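Local coordinates for protein sulfide-quinone reductase (Aquifex aeolicus, PDB 3HYW) that oxidises hydrogen sulfide with a quinone as electron acceptor, using bound FAD and building up polysulfur that is released typically as cyclooctasulfur, at residues A[272-277]-A[291-297]; A[323-327]-A[338-342]. All coordinates share one frame; numbering follows the deposited sequence.

Contact 1 (A[272-277]-A[291-297]); sequences NKMVIV and GVGVVTA. With FAD (flavin-adenine dinucleotide), chain G.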
ATOM      1  N   ASN A 272      -3.225 -36.888   0.931  1.00 36.94           N
ATOM      2  CA  ASN A 272      -1.901 -36.504   0.418  1.00 36.46           C
ATOM      3  C   ASN A 272      -0.759 -37.502   0.636  1.00 35.97           C
ATOM      4  O   ASN A 272       0.353 -37.274   0.165  1.00 36.06           O
ATOM      5  CB  ASN A 272      -1.503 -35.128   0.975  1.00 36.52           C
ATOM      6  CG  ASN A 272      -1.660 -35.038   2.482  1.00 36.63           C
ATOM      7  OD1 ASN A 272      -1.265 -35.939   3.216  1.00 36.31           O
ATOM      8  ND2 ASN A 272      -2.241 -33.938   2.950  1.00 38.69           N
ATOM      9  N   LYS A 273      -1.034 -38.592   1.355  1.00 35.34           N
ATOM     10  CA  LYS A 273      -0.032 -39.634   1.660  1.00 34.82           C
ATOM     11  C   LYS A 273       1.083 -39.151   2.601  1.00 34.60           C
ATOM     12  O   LYS A 273       2.126 -39.795   2.732  1.00 34.25           O
ATOM     13  CB  LYS A 273       0.551 -40.266   0.383  1.00 34.54           C
ATOM     14  CG  LYS A 273      -0.431 -41.136  -0.403  1.00 34.71           C
ATOM     15  CD  LYS A 273       0.139 -41.547  -1.759  1.00 34.76           C
ATOM     16  CE  LYS A 273      -0.809 -42.482  -2.500  1.00 37.04           C
ATOM     17  NZ  LYS A 273      -0.365 -42.742  -3.898  1.00 36.68           N
ATOM     18  N   MET A 274       0.852 -38.024   3.264  1.00 34.18           N
ATOM     19  CA  MET A 274       1.805 -37.525   4.240  1.00 34.63           C
ATOM     20  C   MET A 274       1.562 -38.189   5.588  1.00 33.80           C
ATOM     21  O   MET A 274       0.498 -38.780   5.810  1.00 32.96           O
ATOM     22  CB  MET A 274       1.741 -35.999   4.337  1.00 34.14           C
ATOM     23  CG  MET A 274       2.367 -35.323   3.138  1.00 35.29           C
ATOM     24  SD  MET A 274       2.471 -33.539   3.289  1.00 36.87           S
ATOM     25  CE  MET A 274       0.837 -33.021   2.920  1.00 35.54           C
ATOM     26  N   VAL A 275       2.554 -38.098   6.477  1.00 32.88           N
ATOM     27  CA  VAL A 275       2.495 -38.788   7.769  1.00 32.69           C
ATOM     28  C   VAL A 275       1.516 -38.135   8.749  1.00 32.42           C
ATOM     29  O   VAL A 275       1.645 -36.958   9.086  1.00 32.33           O
ATOM     30  CB  VAL A 275       3.891 -38.897   8.438  1.00 32.56           C
ATOM     31  CG1 VAL A 275       3.804 -39.736   9.713  1.00 32.25           C
ATOM     32  CG2 VAL A 275       4.917 -39.502   7.456  1.00 32.85           C
ATOM     33  N   ILE A 276       0.552 -38.920   9.218  1.00 32.34           N
ATOM     34  CA  ILE A 276      -0.370 -38.460  10.250  1.00 32.12           C
ATOM     35  C   ILE A 276       0.396 -38.355  11.565  1.00 32.28           C
ATOM     36  O   ILE A 276       0.954 -39.336  12.061  1.00 32.01           O
ATOM     37  CB  ILE A 276      -1.600 -39.384  10.399  1.00 32.37           C
ATOM     38  CG1 ILE A 276      -2.335 -39.521   9.056  1.00 32.49           C
ATOM     39  CG2 ILE A 276      -2.554 -38.850  11.496  1.00 31.29           C
ATOM     40  CD1 ILE A 276      -3.397 -40.645   9.016  1.00 31.91           C
ATOM     41  N   VAL A 277       0.460 -37.141  12.101  1.00 32.33           N
ATOM     42  CA  VAL A 277       1.143 -36.908  13.368  1.00 32.15           C
ATOM     43  C   VAL A 277       0.262 -36.091  14.290  1.00 31.95           C
ATOM     44  O   VAL A 277      -0.669 -35.420  13.833  1.00 31.73           O
ATOM     45  CB  VAL A 277       2.533 -36.208  13.196  1.00 31.94           C
ATOM     46  CG1 VAL A 277       3.520 -37.121  12.480  1.00 31.62           C
ATOM     47  CG2 VAL A 277       2.418 -34.842  12.494  1.00 32.14           C
ATOM     48  N   GLY A 291       7.060 -38.568  12.631  1.00 32.12           N
ATOM     49  CA  GLY A 291       7.326 -37.933  11.342  1.00 31.82           C
ATOM     50  C   GLY A 291       8.072 -36.632  11.564  1.00 32.10           C
ATOM     51  O   GLY A 291       7.769 -35.887  12.500  1.00 32.23           O
ATOM     52  N   VAL A 292       9.056 -36.353  10.710  1.00 31.88           N
ATOM     53  CA  VAL A 292       9.829 -35.114  10.812  1.00 31.48           C
ATOM     54  C   VAL A 292      10.002 -34.539   9.411  1.00 31.71           C
ATOM     55  O   VAL A 292      10.356 -35.258   8.485  1.00 31.66           O
ATOM     56  CB  VAL A 292      11.229 -35.346  11.462  1.00 31.26           C
ATOM     57  CG1 VAL A 292      12.069 -34.069  11.462  1.00 31.31           C
ATOM     58  CG2 VAL A 292      11.099 -35.866  12.884  1.00 30.71           C
ATOM     59  N   GLY A 293       9.732 -33.246   9.260  1.00 31.60           N
ATOM     60  CA  GLY A 293       9.963 -32.577   7.992  1.00 31.63           C
ATOM     61  C   GLY A 293       8.744 -32.344   7.127  1.00 31.70           C
ATOM     62  O   GLY A 293       7.609 -32.322   7.613  1.00 31.57           O
ATOM     63  N   VAL A 294       8.998 -32.161   5.830  1.00 31.40           N
ATOM     64  CA  VAL A 294       7.966 -31.826   4.849  1.00 31.19           C
ATOM     65  C   VAL A 294       6.943 -32.951   4.689  1.00 31.22           C
ATOM     66  O   VAL A 294       5.782 -32.713   4.347  1.00 31.02           O
ATOM     67  CB  VAL A 294       8.614 -31.508   3.464  1.00 31.19           C
ATOM     68  CG1 VAL A 294       7.555 -31.311   2.394  1.00 31.43           C
ATOM     69  CG2 VAL A 294       9.501 -30.268   3.569  1.00 31.17           C
ATOM     70  N   VAL A 295       7.381 -34.176   4.948  1.00 31.40           N
ATOM     71  CA  VAL A 295       6.528 -35.349   4.800  1.00 31.66           C
ATOM     72  C   VAL A 295       5.388 -35.403   5.829  1.00 31.73           C
ATOM     73  O   VAL A 295       4.475 -36.213   5.698  1.00 31.24           O
ATOM     74  CB  VAL A 295       7.360 -36.662   4.834  1.00 31.34           C
ATOM     75  CG1 VAL A 295       7.749 -37.039   6.267  1.00 31.62           C
ATOM     76  CG2 VAL A 295       6.588 -37.797   4.161  1.00 32.11           C
ATOM     77  N   THR A 296       5.449 -34.552   6.852  1.00 32.00           N
ATOM     78  CA  THR A 296       4.411 -34.529   7.899  1.00 32.10           C
ATOM     79  C   THR A 296       3.125 -33.837   7.437  1.00 32.11           C
ATOM     80  O   THR A 296       3.167 -32.787   6.799  1.00 32.97           O
ATOM     81  CB  THR A 296       4.908 -33.892   9.222  1.00 32.02           C
ATOM     82  OG1 THR A 296       5.339 -32.537   9.007  1.00 30.73           O
ATOM     83  CG2 THR A 296       6.050 -34.714   9.809  1.00 31.55           C
ATOM     84  N   ALA A 297       1.982 -34.430   7.765  1.00 31.86           N
ATOM     85  CA  ALA A 297       0.695 -33.843   7.408  1.00 31.94           C
ATOM     86  C   ALA A 297       0.318 -32.744   8.404  1.00 32.10           C
ATOM     87  O   ALA A 297      -0.071 -33.017   9.544  1.00 31.98           O
ATOM     88  CB  ALA A 297      -0.385 -34.915   7.348  1.00 31.71           C
TER
HETATM   89  PA  FAD G 441      14.786 -33.332   2.465  1.00 23.13           P
HETATM   90  O1A FAD G 441      15.826 -32.459   3.121  1.00 21.98           O
HETATM   91  O2A FAD G 441      14.434 -33.102   1.028  1.00 24.09           O
HETATM   92  O5B FAD G 441      15.286 -34.837   2.667  1.00 24.67           O
HETATM   93  C5B FAD G 441      14.520 -35.982   2.333  1.00 24.01           C
HETATM   94  C4B FAD G 441      15.494 -37.144   2.223  1.00 24.36           C
HETATM   95  O4B FAD G 441      14.780 -38.378   2.139  1.00 25.28           O
HETATM   96  C3B FAD G 441      16.321 -37.051   0.952  1.00 25.54           C
HETATM   97  O3B FAD G 441      17.670 -37.426   1.254  1.00 25.86           O
HETATM   98  C2B FAD G 441      15.677 -38.065   0.027  1.00 25.73           C
HETATM   99  O2B FAD G 441      16.602 -38.581  -0.927  1.00 26.92           O
HETATM  100  C1B FAD G 441      15.227 -39.129   1.011  1.00 25.75           C
HETATM  101  N9A FAD G 441      14.126 -40.010   0.535  1.00 26.20           N
HETATM  102  C8A FAD G 441      13.039 -39.654  -0.183  1.00 26.17           C
HETATM  103  N7A FAD G 441      12.271 -40.754  -0.386  1.00 26.59           N
HETATM  104  C5A FAD G 441      12.894 -41.801   0.205  1.00 26.19           C
HETATM  105  C6A FAD G 441      12.601 -43.158   0.327  1.00 26.33           C
HETATM  106  N6A FAD G 441      11.474 -43.668  -0.222  1.00 25.81           N
HETATM  107  N1A FAD G 441      13.454 -43.969   1.008  1.00 26.27           N
HETATM  108  C2A FAD G 441      14.577 -43.481   1.562  1.00 26.78           C
HETATM  109  N3A FAD G 441      14.885 -42.178   1.456  1.00 26.57           N
HETATM  110  C4A FAD G 441      14.058 -41.322   0.789  1.00 26.06           C
HETATM  111  N1  FAD G 441      13.736 -23.837   4.185  1.00 22.93           N
HETATM  112  C2  FAD G 441      14.297 -22.801   4.865  1.00 23.66           C
HETATM  113  O2  FAD G 441      14.135 -22.705   6.097  1.00 24.10           O
HETATM  114  N3  FAD G 441      15.046 -21.865   4.233  1.00 23.08           N
HETATM  115  C4  FAD G 441      15.248 -21.948   2.902  1.00 23.39           C
HETATM  116  O4  FAD G 441      15.990 -21.008   2.245  1.00 23.55           O
HETATM  117  C4X FAD G 441      14.683 -22.996   2.187  1.00 23.22           C
HETATM  118  N5  FAD G 441      14.883 -23.070   0.851  1.00 23.21           N
HETATM  119  C5X FAD G 441      14.350 -24.084   0.136  1.00 23.05           C
HETATM  120  C6  FAD G 441      14.584 -24.146  -1.242  1.00 23.03           C
HETATM  121  C7  FAD G 441      14.039 -25.174  -2.005  1.00 23.35           C
HETATM  122  C7M FAD G 441      14.313 -25.198  -3.497  1.00 23.27           C
HETATM  123  C8  FAD G 441      13.255 -26.145  -1.377  1.00 23.43           C
HETATM  124  C8M FAD G 441      12.626 -27.290  -2.148  1.00 23.84           C
HETATM  125  C9  FAD G 441      13.021 -26.073  -0.001  1.00 23.15           C
HETATM  126  C9A FAD G 441      13.575 -25.047   0.781  1.00 23.25           C
HETATM  127  N10 FAD G 441      13.371 -24.980   2.130  1.00 23.61           N
HETATM  128  C10 FAD G 441      13.912 -23.956   2.841  1.00 23.12           C
HETATM  129  C1' FAD G 441      12.489 -25.965   2.798  1.00 23.08           C
HETATM  130  C2' FAD G 441      13.072 -27.086   3.633  1.00 22.43           C
HETATM  131  O2' FAD G 441      14.025 -26.566   4.569  1.00 23.62           O
HETATM  132  C3' FAD G 441      13.656 -28.152   2.706  1.00 22.62           C
HETATM  133  O3' FAD G 441      12.615 -28.638   1.825  1.00 20.36           O
HETATM  134  C4' FAD G 441      14.250 -29.310   3.496  1.00 22.58           C
HETATM  135  O4' FAD G 441      15.124 -30.039   2.624  1.00 23.25           O
HETATM  136  C5' FAD G 441      13.158 -30.227   4.037  1.00 21.62           C
HETATM  137  O5' FAD G 441      13.737 -31.244   4.848  1.00 22.49           O
HETATM  138  P   FAD G 441      13.212 -32.768   4.823  1.00 21.98           P
HETATM  139  O1P FAD G 441      14.096 -33.565   5.746  1.00 21.34           O
HETATM  140  O2P FAD G 441      11.711 -32.810   5.021  1.00 20.22           O
HETATM  141  O3P FAD G 441      13.423 -33.252   3.300  1.00 21.19           O
HETATM  142  O   HOH W   1      -1.191 -34.985  10.945  1.00 25.40           O
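Val275 holds Val295 and Ala297 through both its backbone polar atoms: its N gives to Val295 O at 2.8 Å, and its O accepts from Ala297 N at 2.9 Å. This is the pattern of a single parallel beta bridge centred on Val275 and Thr296. A water extends the pairing, accepting from Val277 N and donating to Ala297 O. The bridge borders a type I turn, Gly293 to Thr296, in which Gly293 O accepts from both Thr296 N and Thr296 OG1, the latter at 2.7 Å. The turn presents Val294 N to the flavin-side phosphate of FAD, 2.9 Å from O2P; a side chain on Gly293 would run into that oxygen. Met274 packs CB 3.1 Å from Val295 O; CG anti to the carbonyl carbon (chi1 -74°) and an extended chi2 set SD beside the carbonyl oxygens of Val294 and Thr296, both of which accept hydrogen bonds from Lys312 NZ. Val275 CG2 meets Val295 CG1 at 3.9 Å, while Val277 CG1 covers Gly291. Strand 289-291, an edge of the five-stranded parallel sheet, leads into this FAD-binding turn; helix 314-332 packs on Val292 and Thr296, and helix 258-261 touches Val275.

Contact 2 (A[323-327]-A[338-342]); sequences AVAHN and KYAPR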
ATOM      1  N   ALA A 323      12.253 -32.198  19.186  1.00 32.99           N
ATOM      2  CA  ALA A 323      11.097 -32.730  19.909  1.00 32.87           C
ATOM      3  C   ALA A 323      10.989 -34.247  19.763  1.00 32.94           C
ATOM      4  O   ALA A 323      10.792 -34.953  20.753  1.00 32.66           O
ATOM      5  CB  ALA A 323       9.813 -32.051  19.446  1.00 32.82           C
ATOM      6  N   VAL A 324      11.139 -34.744  18.536  1.00 33.05           N
ATOM      7  CA  VAL A 324      11.007 -36.180  18.262  1.00 32.73           C
ATOM      8  C   VAL A 324      12.102 -36.997  18.955  1.00 32.97           C
ATOM      9  O   VAL A 324      11.824 -38.053  19.534  1.00 33.10           O
ATOM     10  CB  VAL A 324      10.975 -36.468  16.744  1.00 32.99           C
ATOM     11  CG1 VAL A 324      11.284 -37.946  16.449  1.00 32.22           C
ATOM     12  CG2 VAL A 324       9.616 -36.067  16.166  1.00 31.28           C
ATOM     13  N   ALA A 325      13.338 -36.507  18.886  1.00 32.80           N
ATOM     14  CA  ALA A 325      14.465 -37.133  19.577  1.00 32.90           C
ATOM     15  C   ALA A 325      14.254 -37.216  21.093  1.00 32.64           C
ATOM     16  O   ALA A 325      14.492 -38.264  21.687  1.00 33.26           O
ATOM     17  CB  ALA A 325      15.769 -36.420  19.240  1.00 32.88           C
ATOM     18  N   HIS A 326      13.781 -36.135  21.708  1.00 32.52           N
ATOM     19  CA  HIS A 326      13.475 -36.139  23.146  1.00 32.78           C
ATOM     20  C   HIS A 326      12.333 -37.083  23.487  1.00 32.52           C
ATOM     21  O   HIS A 326      12.393 -37.795  24.494  1.00 32.29           O
ATOM     22  CB  HIS A 326      13.165 -34.732  23.654  1.00 33.00           C
ATOM     23  CG  HIS A 326      14.388 -33.914  23.931  1.00 34.78           C
ATOM     24  ND1 HIS A 326      15.132 -34.057  25.082  1.00 35.45           N
ATOM     25  CD2 HIS A 326      15.006 -32.958  23.198  1.00 35.34           C
ATOM     26  CE1 HIS A 326      16.152 -33.218  25.051  1.00 36.24           C
ATOM     27  NE2 HIS A 326      16.100 -32.541  23.917  1.00 37.07           N
ATOM     28  N   ASN A 327      11.304 -37.086  22.639  1.00 32.08           N
ATOM     29  CA  ASN A 327      10.151 -37.959  22.805  1.00 32.41           C
ATOM     30  C   ASN A 327      10.518 -39.442  22.762  1.00 32.60           C
ATOM     31  O   ASN A 327      10.017 -40.233  23.565  1.00 32.52           O
ATOM     32  CB  ASN A 327       9.083 -37.636  21.752  1.00 32.15           C
ATOM     33  CG  ASN A 327       8.365 -36.322  22.024  1.00 32.01           C
ATOM     34  OD1 ASN A 327       7.715 -35.758  21.135  1.00 33.12           O
ATOM     35  ND2 ASN A 327       8.483 -35.824  23.242  1.00 30.69           N
ATOM     36  N   LYS A 338       6.678 -35.168  27.431  1.00 36.21           N
ATOM     37  CA  LYS A 338       6.617 -35.151  25.972  1.00 35.90           C
ATOM     38  C   LYS A 338       6.660 -33.721  25.450  1.00 35.36           C
ATOM     39  O   LYS A 338       6.114 -32.811  26.071  1.00 35.35           O
ATOM     40  CB  LYS A 338       5.363 -35.876  25.463  1.00 36.32           C
ATOM     41  CG  LYS A 338       5.321 -37.388  25.776  1.00 38.43           C
ATOM     42  CD  LYS A 338       6.315 -38.179  24.913  1.00 40.87           C
ATOM     43  CE  LYS A 338       6.610 -39.554  25.505  1.00 42.24           C
ATOM     44  NZ  LYS A 338       7.352 -39.475  26.803  1.00 42.74           N
ATOM     45  N   TYR A 339       7.302 -33.539  24.298  1.00 34.76           N
ATOM     46  CA  TYR A 339       7.555 -32.213  23.746  1.00 34.19           C
ATOM     47  C   TYR A 339       6.898 -31.984  22.399  1.00 33.41           C
ATOM     48  O   TYR A 339       6.832 -32.880  21.553  1.00 33.16           O
ATOM     49  CB  TYR A 339       9.062 -31.958  23.612  1.00 34.68           C
ATOM     50  CG  TYR A 339       9.800 -32.024  24.922  1.00 35.60           C
ATOM     51  CD1 TYR A 339       9.982 -30.879  25.696  1.00 35.59           C
ATOM     52  CD2 TYR A 339      10.310 -33.234  25.394  1.00 35.66           C
ATOM     53  CE1 TYR A 339      10.656 -30.937  26.909  1.00 36.51           C
ATOM     54  CE2 TYR A 339      10.981 -33.305  26.602  1.00 36.24           C
ATOM     55  CZ  TYR A 339      11.154 -32.152  27.352  1.00 36.54           C
ATOM     56  OH  TYR A 339      11.825 -32.215  28.550  1.00 36.53           O
ATOM     57  N   ALA A 340       6.417 -30.757  22.224  1.00 32.84           N
ATOM     58  CA  ALA A 340       5.960 -30.257  20.943  1.00 31.83           C
ATOM     59  C   ALA A 340       6.965 -29.202  20.456  1.00 31.63           C
ATOM     60  O   ALA A 340       7.491 -28.427  21.268  1.00 31.48           O
ATOM     61  CB  ALA A 340       4.596 -29.641  21.093  1.00 31.91           C
ATOM     62  N   PRO A 341       7.243 -29.174  19.139  1.00 31.26           N
ATOM     63  CA  PRO A 341       8.083 -28.113  18.589  1.00 31.20           C
ATOM     64  C   PRO A 341       7.346 -26.781  18.590  1.00 31.36           C
ATOM     65  O   PRO A 341       6.127 -26.744  18.399  1.00 30.71           O
ATOM     66  CB  PRO A 341       8.329 -28.562  17.147  1.00 30.88           C
ATOM     67  CG  PRO A 341       7.159 -29.433  16.815  1.00 31.59           C
ATOM     68  CD  PRO A 341       6.790 -30.124  18.101  1.00 31.05           C
ATOM     69  N   ARG A 342       8.085 -25.701  18.810  1.00 31.16           N
ATOM     70  CA  ARG A 342       7.527 -24.362  18.719  1.00 31.51           C
ATOM     71  C   ARG A 342       6.963 -24.110  17.319  1.00 31.31           C
ATOM     72  O   ARG A 342       5.916 -23.479  17.171  1.00 31.46           O
ATOM     73  CB  ARG A 342       8.611 -23.322  19.042  1.00 31.48           C
ATOM     74  CG  ARG A 342       8.152 -21.870  18.972  1.00 32.49           C
ATOM     75  CD  ARG A 342       7.135 -21.531  20.054  1.00 34.74           C
ATOM     76  NE  ARG A 342       6.760 -20.119  19.988  1.00 35.71           N
ATOM     77  CZ  ARG A 342       5.946 -19.501  20.841  1.00 36.36           C
ATOM     78  NH1 ARG A 342       5.395 -20.156  21.852  1.00 36.90           N
ATOM     79  NH2 ARG A 342       5.687 -18.212  20.678  1.00 36.69           N
TER
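Asn327, whose backbone N bonds to Ala323 O at 2.9 Å within the helix, lays its carboxamide alongside the backbone of Tyr339. The amide carbon CG lies 3.7 Å from Tyr339 N and 3.8 Å from Tyr339 O, so the outer edge of the flat group lies against both polar atoms of one residue. Its two ends are probably exchanged in the model; turned back, it may bond to both. With CG anti to the carbonyl carbon (chi1 -73°), the amide reaches across to the strand and sits at the edge of the Tyr339 ring, near its plane. Lys338 CD lies over one face of the amide, 4.0 Å from Asn327 CG. Farther out, His326 CB rests 3.7 Å from Tyr339 CD2, the two rings lying obliquely with centroids 5.4 Å apart. Ala323 CB packs against Tyr339 O, at 3.7 Å, and Pro341 CD. With an alanine here in place of Asn327, Tyr339 N and O would probably lose the polar group that lies beside them. Since Lys338 pairs with Cys419 and Ala340 with Glu417, in and just past strand 416-418, the amide probably satisfies the edge of strand 339-341 turned away from strand 416-418, amid otherwise largely apolar packing.

Running from the N terminus, the chain passes through four strands of the parallel sheet and the 247-255 strand before contact 1 closes a short loop, joining 272-277 to the turn that follows strand 289-291; that strand, the fifth of the sheet, lies inside the loop. Contact 2 comes next in series, neither nested in the first nor crossing it: helix 314-332 ends and the chain folds back antiparallel to it as strand 339-341, which strand 416-418 then joins. The centres lie about 15 Å apart. They meet through Val292 CG2 and Val324 CG2, 3.6 Å apart, so helix 314-332 has the FAD-binding turn region on one face and the two-stranded antiparallel sheet on another. Arg342, at the end of 338-342, makes a cation-pi contact with Tyr178 of a second subunit.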